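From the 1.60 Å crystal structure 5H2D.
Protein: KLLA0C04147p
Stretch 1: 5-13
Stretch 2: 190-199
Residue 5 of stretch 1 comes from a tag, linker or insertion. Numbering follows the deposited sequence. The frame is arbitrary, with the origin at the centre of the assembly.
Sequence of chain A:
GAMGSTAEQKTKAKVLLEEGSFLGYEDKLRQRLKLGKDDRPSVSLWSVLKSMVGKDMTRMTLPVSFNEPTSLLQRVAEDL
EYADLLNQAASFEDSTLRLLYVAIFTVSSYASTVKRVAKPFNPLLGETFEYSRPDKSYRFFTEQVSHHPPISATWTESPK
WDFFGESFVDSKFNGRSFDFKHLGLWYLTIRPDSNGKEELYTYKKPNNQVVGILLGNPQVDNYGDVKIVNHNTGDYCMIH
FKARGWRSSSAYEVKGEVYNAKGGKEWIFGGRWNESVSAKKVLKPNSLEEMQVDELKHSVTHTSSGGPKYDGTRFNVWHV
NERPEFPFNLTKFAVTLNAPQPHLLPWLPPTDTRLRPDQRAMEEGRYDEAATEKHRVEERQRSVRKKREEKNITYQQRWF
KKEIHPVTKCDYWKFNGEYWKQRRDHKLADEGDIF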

# COMPACT_ATOMS: atom_id res chain seq x y z
N SER A 5 -14.67 23.62 4.64
CA SER A 5 -14.54 22.44 5.48
C SER A 5 -15.91 22.04 6.03
O SER A 5 -16.47 22.72 6.89
CB SER A 5 -13.55 22.69 6.62
OG SER A 5 -12.70 21.58 6.82
N THR A 6 -16.45 20.94 5.52
CA THR A 6 -17.78 20.49 5.90
C THR A 6 -17.80 20.06 7.37
O THR A 6 -16.77 19.82 8.00
CB THR A 6 -18.23 19.31 5.03
OG1 THR A 6 -17.39 18.18 5.31
CG2 THR A 6 -18.11 19.66 3.56
N ALA A 7 -19.02 19.94 7.90
CA ALA A 7 -19.19 19.50 9.28
C ALA A 7 -18.54 18.14 9.52
O ALA A 7 -17.86 17.94 10.53
CB ALA A 7 -20.67 19.45 9.65
N GLU A 8 -18.73 17.20 8.59
CA GLU A 8 -18.20 15.86 8.83
C GLU A 8 -16.68 15.82 8.72
O GLU A 8 -16.03 15.03 9.42
CB GLU A 8 -18.86 14.85 7.87
CG GLU A 8 -18.60 15.09 6.40
CD GLU A 8 -19.46 14.21 5.51
OE1 GLU A 8 -19.33 14.32 4.26
OE2 GLU A 8 -20.27 13.42 6.04
N GLN A 9 -16.09 16.66 7.87
CA GLN A 9 -14.64 16.76 7.82
C GLN A 9 -14.08 17.31 9.13
O GLN A 9 -13.11 16.78 9.68
CB GLN A 9 -14.20 17.66 6.66
CG GLN A 9 -14.53 17.12 5.29
CD GLN A 9 -14.25 18.14 4.19
OE1 GLN A 9 -13.89 19.29 4.47
NE2 GLN A 9 -14.41 17.73 2.95
N LYS A 10 -14.69 18.39 9.65
CA LYS A 10 -14.22 18.94 10.91
C LYS A 10 -14.40 17.94 12.04
O LYS A 10 -13.55 17.84 12.94
CB LYS A 10 -14.96 20.24 11.22
CG LYS A 10 -14.64 21.37 10.26
CD LYS A 10 -15.44 22.61 10.64
CE LYS A 10 -15.32 23.71 9.60
NZ LYS A 10 -16.24 24.84 9.92
N THR A 11 -15.50 17.20 12.03
CA THR A 11 -15.72 16.19 13.07
C THR A 11 -14.65 15.11 13.00
O THR A 11 -14.16 14.65 14.03
CB THR A 11 -17.11 15.58 12.92
OG1 THR A 11 -18.09 16.58 13.26
CG2 THR A 11 -17.26 14.38 13.84
N LYS A 12 -14.26 14.72 11.79
CA LYS A 12 -13.19 13.74 11.65
C LYS A 12 -11.86 14.31 12.11
O LYS A 12 -11.11 13.65 12.84
CB LYS A 12 -13.10 13.26 10.19
CG LYS A 12 -12.13 12.10 9.97
CD LYS A 12 -12.73 10.77 10.39
CE LYS A 12 -11.74 9.63 10.22
NZ LYS A 12 -12.41 8.31 10.46
N ALA A 13 -11.54 15.53 11.69
CA ALA A 13 -10.27 16.14 12.09
C ALA A 13 -10.18 16.25 13.60
O ALA A 13 -9.11 16.05 14.18
CB ALA A 13 -10.12 17.52 11.44
N ILE A 190 -14.70 8.96 0.65
CA ILE A 190 -14.47 10.38 0.42
C ILE A 190 -15.57 11.15 1.12
O ILE A 190 -16.75 10.78 1.04
CB ILE A 190 -14.45 10.74 -1.08
CG1 ILE A 190 -13.25 10.09 -1.79
CG2 ILE A 190 -14.42 12.26 -1.25
CD1 ILE A 190 -11.92 10.74 -1.46
N ARG A 191 -15.19 12.21 1.84
CA ARG A 191 -16.12 13.20 2.39
C ARG A 191 -16.01 14.46 1.54
O ARG A 191 -15.13 15.30 1.78
CB ARG A 191 -15.79 13.50 3.85
CG ARG A 191 -16.25 12.41 4.82
CD ARG A 191 -15.72 12.62 6.23
NE ARG A 191 -14.32 12.22 6.36
CZ ARG A 191 -13.91 10.96 6.48
NH1 ARG A 191 -14.78 9.96 6.46
NH2 ARG A 191 -12.61 10.70 6.60
N PRO A 192 -16.89 14.66 0.55
CA PRO A 192 -16.67 15.73 -0.43
C PRO A 192 -16.85 17.12 0.17
O PRO A 192 -17.64 17.32 1.09
CB PRO A 192 -17.75 15.46 -1.49
CG PRO A 192 -18.19 14.04 -1.26
CD PRO A 192 -18.06 13.83 0.22
N ASP A 193 -16.11 18.08 -0.39
CA ASP A 193 -16.24 19.46 0.06
C ASP A 193 -17.64 20.00 -0.19
O ASP A 193 -18.10 20.88 0.54
CB ASP A 193 -15.21 20.35 -0.65
CG ASP A 193 -13.80 20.13 -0.15
OD1 ASP A 193 -13.63 19.44 0.87
OD2 ASP A 193 -12.86 20.66 -0.78
N SER A 194 -18.33 19.47 -1.20
CA SER A 194 -19.68 19.94 -1.52
C SER A 194 -20.34 18.95 -2.46
O SER A 194 -19.67 18.15 -3.13
CB SER A 194 -19.64 21.33 -2.16
OG SER A 194 -19.17 21.25 -3.49
N ASN A 195 -21.67 19.02 -2.50
CA ASN A 195 -22.48 18.26 -3.45
C ASN A 195 -22.20 16.76 -3.34
O ASN A 195 -21.75 16.11 -4.29
CB ASN A 195 -22.25 18.75 -4.89
CG ASN A 195 -23.23 18.15 -5.86
OD1 ASN A 195 -24.43 18.09 -5.59
ND2 ASN A 195 -22.74 17.68 -7.00
N GLY A 196 -22.47 16.23 -2.16
CA GLY A 196 -22.37 14.80 -1.97
C GLY A 196 -22.22 14.41 -0.51
O GLY A 196 -21.44 15.02 0.23
N LYS A 197 -22.99 13.41 -0.09
CA LYS A 197 -22.79 12.80 1.21
C LYS A 197 -21.52 11.96 1.17
O LYS A 197 -20.97 11.67 0.10
CB LYS A 197 -23.99 11.93 1.58
CG LYS A 197 -24.69 11.34 0.36
CD LYS A 197 -25.22 9.93 0.59
CE LYS A 197 -25.81 9.37 -0.70
NZ LYS A 197 -26.11 7.91 -0.63
N GLU A 198 -21.04 11.58 2.35
CA GLU A 198 -19.92 10.64 2.43
C GLU A 198 -20.18 9.46 1.50
O GLU A 198 -21.28 8.91 1.48
CB GLU A 198 -19.75 10.17 3.87
CG GLU A 198 -18.56 9.26 4.12
CD GLU A 198 -18.37 8.96 5.60
OE1 GLU A 198 -17.60 9.68 6.26
OE2 GLU A 198 -19.00 8.00 6.10
N GLU A 199 -19.17 9.09 0.72
CA GLU A 199 -19.33 8.08 -0.33
C GLU A 199 -18.22 7.04 -0.24
O GLU A 199 -17.10 7.34 0.19
CB GLU A 199 -19.33 8.72 -1.72
CG GLU A 199 -18.05 9.48 -2.04
CD GLU A 199 -18.14 10.29 -3.30
OE1 GLU A 199 -17.10 10.84 -3.72
OE2 GLU A 199 -19.25 10.39 -3.86
O HOH W 1 -16.67 22.89 2.02
O HOH W 2 -22.56 12.12 4.53

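The direct hydrogen bonds between the stretches converge on one side-chain amide. Gln9 NE2 donates to Asp193 OD1 at 2.8 Å with an N-H...acceptor angle of 170°, and to the backbone carbonyl Arg191 O, also at 2.8 Å, with an angle of 158°. Both angles are close enough to linear to assign the two amide hydrogens to separate acceptors. The CA-to-CB bond of Gln9 points sideways, but chi1 of -65° (m) and chi2 of 172° (t) extend the chain so that its end reaches the other stretch. Asp193 does likewise, its chi1 of -73° (m) bringing the carboxylate to the amide.

Bonds within stretch 1 hold this glutamine in place. Gln9 OE1 accepts from Thr6 N at 3.2 Å and weakly from the tag-derived Ser5 OG at 3.5 Å. In return, Gln9 N donates to Thr6 OG1 at 3.2 Å, with an angle of 159°, which makes Thr6 the N-cap of the helix that begins at Ala7. A glutamine suits this buried site because OE1 accepts from its own helix start while the two hydrogens of NE2 go to the other stretch.

Van der Waals packing surrounds this polar centre. With chi1 at 67° (p), Thr6 uses its hydroxyl for the cap while its methyl meets the other stretch: Thr6 CG2 lies 3.3 Å from Asp193 O and 3.4 Å from Pro192 O. Arg191 loses the most surface to the contact, 103 Å² of residue area within a total of 394 Å² summed over both sides. Its CB is 4.1 Å from Gln9 CG, and the methylene Lys12 CG sits over one face of its guanidinium, 3.7 Å from Arg191 NH2. The aliphatic part of the lysine can thus cover the flat cation even though the charged ends, Lys12 NZ and Arg191 NH2, are 4.5 Å apart; both atoms are hydrogen-bonded elsewhere in the structure.

Within stretch 2, Arg191 NH1 forms a salt bridge with Glu198 OE1 at 2.8 Å. Across the stretches, Glu8 OE2 and Glu198 OE1 are like charges 4.6 Å apart. Glu8 nevertheless packs here, with OE1 3.7 Å from Arg191 CB.

Water extends the polar contacts. Water 2 donates to Glu8 OE2 at 3.0 Å and accepts from Glu198 N at 2.7 Å, linking carboxylate to backbone amide. Water 1 donates to Asp193 O at 2.9 Å, but its bond from Ser5 N is weak at 3.4 Å.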